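Local coordinates for protein aminotransferase, class III (Thermomicrobium roseum, PDB 6IO1) that probably transfers amino groups between amines and carbonyl compounds as a thermostable, (S)-enantioselective omega-transaminase that uses pyridoxal 5'-phosphate as cofactor, at residues B[290-295]-B[332-337]; B[78-83]-B[327-332]. All coordinates share one frame; numbering follows the deposited sequence.

Contact 1: B[290-295]-B[332-337]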
# COMPACT_ATOMS: atom_id res chain seq x y z
N GLY B 290 10.99 -5.35 7.78
CA GLY B 290 11.44 -6.34 8.74
C GLY B 290 10.42 -6.76 9.78
O GLY B 290 10.60 -7.81 10.41
N ILE B 291 9.37 -5.96 10.00
CA ILE B 291 8.38 -6.28 11.04
C ILE B 291 7.84 -7.70 10.87
O ILE B 291 7.57 -8.40 11.86
CB ILE B 291 7.25 -5.23 11.05
CG1 ILE B 291 6.31 -5.48 12.23
CG2 ILE B 291 6.48 -5.23 9.73
CD1 ILE B 291 5.31 -4.38 12.47
N THR B 292 7.67 -8.15 9.63
CA THR B 292 7.25 -9.51 9.34
C THR B 292 8.34 -10.31 8.65
O THR B 292 8.09 -11.45 8.25
CB THR B 292 6.00 -9.51 8.46
OG1 THR B 292 6.23 -8.72 7.28
CG2 THR B 292 4.81 -8.94 9.22
N SER B 293 9.54 -9.74 8.50
CA SER B 293 10.62 -10.32 7.71
C SER B 293 10.22 -10.50 6.25
O SER B 293 10.79 -11.34 5.54
CB SER B 293 11.11 -11.65 8.30
OG SER B 293 11.98 -11.42 9.39
N GLY B 294 9.23 -9.73 5.79
CA GLY B 294 8.74 -9.83 4.43
C GLY B 294 7.83 -11.00 4.16
O GLY B 294 7.41 -11.18 3.01
N TYR B 295 7.51 -11.80 5.18
CA TYR B 295 6.67 -12.97 4.96
C TYR B 295 5.24 -12.59 4.56
O TYR B 295 4.61 -13.28 3.76
CB TYR B 295 6.67 -13.86 6.20
CG TYR B 295 7.91 -14.72 6.33
CD1 TYR B 295 9.17 -14.15 6.40
CD2 TYR B 295 7.81 -16.11 6.37
CE1 TYR B 295 10.31 -14.93 6.51
CE2 TYR B 295 8.94 -16.90 6.48
CZ TYR B 295 10.19 -16.31 6.55
OH TYR B 295 11.31 -17.09 6.66
N ALA B 332 -0.46 -11.48 12.93
CA ALA B 332 -0.06 -12.72 13.57
C ALA B 332 1.35 -13.13 13.15
O ALA B 332 2.18 -13.53 13.99
CB ALA B 332 -1.06 -13.83 13.26
N VAL B 333 1.64 -13.04 11.85
CA VAL B 333 2.98 -13.35 11.37
C VAL B 333 3.99 -12.39 11.98
O VAL B 333 5.12 -12.78 12.31
CB VAL B 333 3.02 -13.31 9.83
CG1 VAL B 333 4.45 -13.37 9.32
CG2 VAL B 333 2.21 -14.47 9.25
N ALA B 334 3.60 -11.12 12.15
CA ALA B 334 4.48 -10.15 12.79
C ALA B 334 4.76 -10.52 14.24
O ALA B 334 5.89 -10.36 14.72
CB ALA B 334 3.87 -8.75 12.71
N LEU B 335 3.74 -10.99 14.96
CA LEU B 335 3.94 -11.40 16.34
C LEU B 335 4.93 -12.57 16.42
O LEU B 335 5.84 -12.57 17.26
CB LEU B 335 2.61 -11.78 16.98
CG LEU B 335 1.62 -10.64 17.25
CD1 LEU B 335 0.28 -11.19 17.71
CD2 LEU B 335 2.19 -9.67 18.27
N ARG B 336 4.77 -13.56 15.54
CA ARG B 336 5.70 -14.69 15.54
C ARG B 336 7.11 -14.24 15.15
O ARG B 336 8.11 -14.69 15.75
CB ARG B 336 5.20 -15.78 14.60
CG ARG B 336 5.65 -17.18 14.97
CD ARG B 336 4.95 -17.66 16.23
NE ARG B 336 5.48 -18.94 16.69
CZ ARG B 336 6.53 -19.07 17.49
NH1 ARG B 336 7.15 -17.99 17.95
NH2 ARG B 336 6.95 -20.27 17.85
N ASN B 337 7.21 -13.36 14.15
CA ASN B 337 8.50 -12.84 13.73
C ASN B 337 9.19 -12.08 14.86
O ASN B 337 10.40 -12.18 15.03
CB ASN B 337 8.32 -11.95 12.50
CG ASN B 337 9.62 -11.38 11.99
OD1 ASN B 337 10.48 -12.11 11.50
ND2 ASN B 337 9.78 -10.06 12.09
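Asn337 on helix 328-344 holds the loop 290-295, which follows the cofactor-pocket residue Lys289 in this class-III aminotransferase, and shows how one buried carboxamide can fix a turn. The loop carries a type I' beta turn from Thr292 to Tyr295, with Ser293 and Gly294 at its two positive-phi corners. The polar bonds use both ends of the amide. With CG anti to the backbone N (chi1 -179°), Asn337 reaches off the helix, and its ND2 makes two weak, bent hydrogen bonds, to Gly290 O at 2.9 Å and Ile291 O at 2.8 Å. At the other end, Ser293 OG donates to Asn337 OD1 over 2.7 Å, and it is also hydrogen-bonded to Ile65 N. An alanine in place of Asn337 would probably leave the carbonyls of Gly290 and Ile291 and the Ser293 hydroxyl without these mates inside a buried interface. Apolar packing lies one turn back along the helix. Val333 CG1 meets Tyr295 CB at 3.9 Å, while the Tyr295 hydroxyl is tied to Gly66 and Arg69. Thr292 turns OG1 to Val296 O, and its methyl CG2 rests against Ala334 CB at 3.6 Å.

Contact 2: B[78-83]-B[327-332]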
# COMPACT_ATOMS: atom_id res chain seq x y z
N GLU B 78 -2.70 -20.88 10.67
CA GLU B 78 -3.64 -20.86 11.78
C GLU B 78 -4.57 -19.65 11.70
O GLU B 78 -5.79 -19.78 11.81
CB GLU B 78 -2.87 -20.86 13.10
CG GLU B 78 -3.72 -21.07 14.35
CD GLU B 78 -2.98 -20.67 15.61
OE1 GLU B 78 -1.91 -21.25 15.88
OE2 GLU B 78 -3.48 -19.78 16.33
N GLN B 79 -3.99 -18.46 11.50
CA GLN B 79 -4.82 -17.26 11.45
C GLN B 79 -5.75 -17.28 10.25
O GLN B 79 -6.91 -16.89 10.36
CB GLN B 79 -3.95 -16.01 11.44
CG GLN B 79 -4.76 -14.73 11.62
CD GLN B 79 -5.63 -14.75 12.87
OE1 GLN B 79 -5.20 -15.22 13.93
NE2 GLN B 79 -6.86 -14.27 12.74
N MET B 80 -5.27 -17.72 9.08
CA MET B 80 -6.13 -17.76 7.90
C MET B 80 -7.30 -18.71 8.10
O MET B 80 -8.42 -18.42 7.66
CB MET B 80 -5.32 -18.15 6.67
CG MET B 80 -4.38 -17.06 6.20
SD MET B 80 -3.38 -17.55 4.79
CE MET B 80 -4.62 -17.62 3.50
N GLU B 81 -7.07 -19.85 8.75
CA GLU B 81 -8.17 -20.76 9.02
C GLU B 81 -9.15 -20.17 10.03
O GLU B 81 -10.37 -20.30 9.86
CB GLU B 81 -7.64 -22.11 9.50
CG GLU B 81 -6.83 -22.84 8.44
CD GLU B 81 -6.73 -24.33 8.70
OE1 GLU B 81 -7.64 -24.88 9.35
OE2 GLU B 81 -5.75 -24.95 8.25
N ARG B 82 -8.65 -19.52 11.08
CA ARG B 82 -9.54 -18.95 12.09
C ARG B 82 -10.35 -17.78 11.53
O ARG B 82 -11.58 -17.77 11.60
CB ARG B 82 -8.74 -18.53 13.32
CG ARG B 82 -9.57 -17.87 14.39
CD ARG B 82 -8.77 -17.67 15.66
NE ARG B 82 -7.86 -18.79 15.90
CZ ARG B 82 -6.81 -18.74 16.71
NH1 ARG B 82 -6.52 -17.61 17.35
NH2 ARG B 82 -6.04 -19.80 16.87
N VAL B 83 -9.66 -16.78 10.98
CA VAL B 83 -10.26 -15.69 10.23
C VAL B 83 -9.13 -14.96 9.50
O VAL B 83 -8.12 -14.57 10.10
CB VAL B 83 -11.05 -14.73 11.14
CG1 VAL B 83 -10.17 -14.11 12.23
CG2 VAL B 83 -11.74 -13.65 10.32
N HIS B 327 -4.21 -6.09 8.97
CA HIS B 327 -4.60 -7.40 8.47
C HIS B 327 -4.26 -8.48 9.51
O HIS B 327 -3.11 -8.57 9.95
CB HIS B 327 -3.88 -7.69 7.15
CG HIS B 327 -4.44 -8.87 6.41
ND1 HIS B 327 -4.05 -10.16 6.69
CD2 HIS B 327 -5.34 -8.95 5.41
CE1 HIS B 327 -4.70 -10.99 5.88
NE2 HIS B 327 -5.48 -10.28 5.09
N PRO B 328 -5.24 -9.30 9.92
CA PRO B 328 -4.97 -10.27 11.00
C PRO B 328 -3.85 -11.25 10.70
O PRO B 328 -3.05 -11.55 11.60
CB PRO B 328 -6.32 -10.99 11.16
CG PRO B 328 -7.33 -10.01 10.64
CD PRO B 328 -6.65 -9.31 9.50
N VAL B 329 -3.76 -11.75 9.47
CA VAL B 329 -2.69 -12.69 9.13
C VAL B 329 -1.34 -12.00 9.21
O VAL B 329 -0.37 -12.55 9.75
CB VAL B 329 -2.95 -13.29 7.74
CG1 VAL B 329 -1.89 -14.33 7.41
CG2 VAL B 329 -4.34 -13.89 7.68
N ALA B 330 -1.25 -10.78 8.67
CA ALA B 330 -0.00 -10.03 8.73
C ALA B 330 0.41 -9.77 10.18
O ALA B 330 1.58 -9.92 10.53
CB ALA B 330 -0.14 -8.71 7.97
N CYS B 331 -0.54 -9.38 11.02
CA CYS B 331 -0.22 -9.09 12.42
C CYS B 331 0.20 -10.35 13.18
O CYS B 331 1.11 -10.29 14.01
CB CYS B 331 -1.42 -8.42 13.10
SG CYS B 331 -1.81 -6.78 12.43
N ALA B 332 -0.46 -11.48 12.93
CA ALA B 332 -0.06 -12.72 13.57
C ALA B 332 1.35 -13.13 13.15
O ALA B 332 2.18 -13.53 13.99
CB ALA B 332 -1.06 -13.83 13.26
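Gln79 meets the first turn of helix 328-344 from the C-terminal end of helix 70-82, an instance of helix packing in which the short segments 78-82 and 328-332 run roughly antiparallel (152° between their directions), their axes 9.1 Å apart at closest approach. Gln79 leaves its helix with CG anti to the backbone N, and the bend at chi2 (54°) folds the amide back toward its own helix end. Its aliphatic part makes several of the contacts: CB lies 4.1 Å from Ala332 CB, and CG sits 3.6 Å from Pro328 O. The Gln79 side chain crosses that of Pro328 at about a right angle, NE2 coming 3.7 Å from Pro328 CB. Met80, next in sequence, brings its CG against Val329 CG2 at 3.5 Å, a tight carbon contact, and also packs on Tyr295 of the second subunit. At Val83 the chain leaves helical geometry, and its carbonyl oxygen accepts from Gln79 NE2 at 2.9 Å, in the carbonyl plane on a lone pair. On the facing side, His327 occupies the N-cap position; ND1 accepts weak bonds from Val329 N and Ala330 N, while NE2 bonds to Gly294 O of the second subunit. No hydrogen bond or salt bridge crosses between the segments, so their mutual fit rests on van der Waals contact, with the Gln79 amide engaged at its own helix end and the His327 imidazole linking a helix start to the dimer interface.

How the contacts relate
The two contacts use successive parts of helix 328-344 and share Ala332, their centres lying 12 Å apart on the same side of the chain's centre. Along the chain their segments alternate: 78-83, then 290-295, then 327-332 and 332-337. Contact 2 joins the start of the helix to the end of helix 70-82; contact 1 joins its next turns to the loop between strands 284-287 and 299-304 of a seven-stranded mixed sheet. They touch directly where Thr292 CG2 packs 3.6 Å from Ala330 O. Both also reach the second subunit, since Gly294 of one subunit is hydrogen-bonded to His327 of the other. One helix thus connects an early helix, the loop following the cofactor-pocket residue Lys289, and the dimer interface.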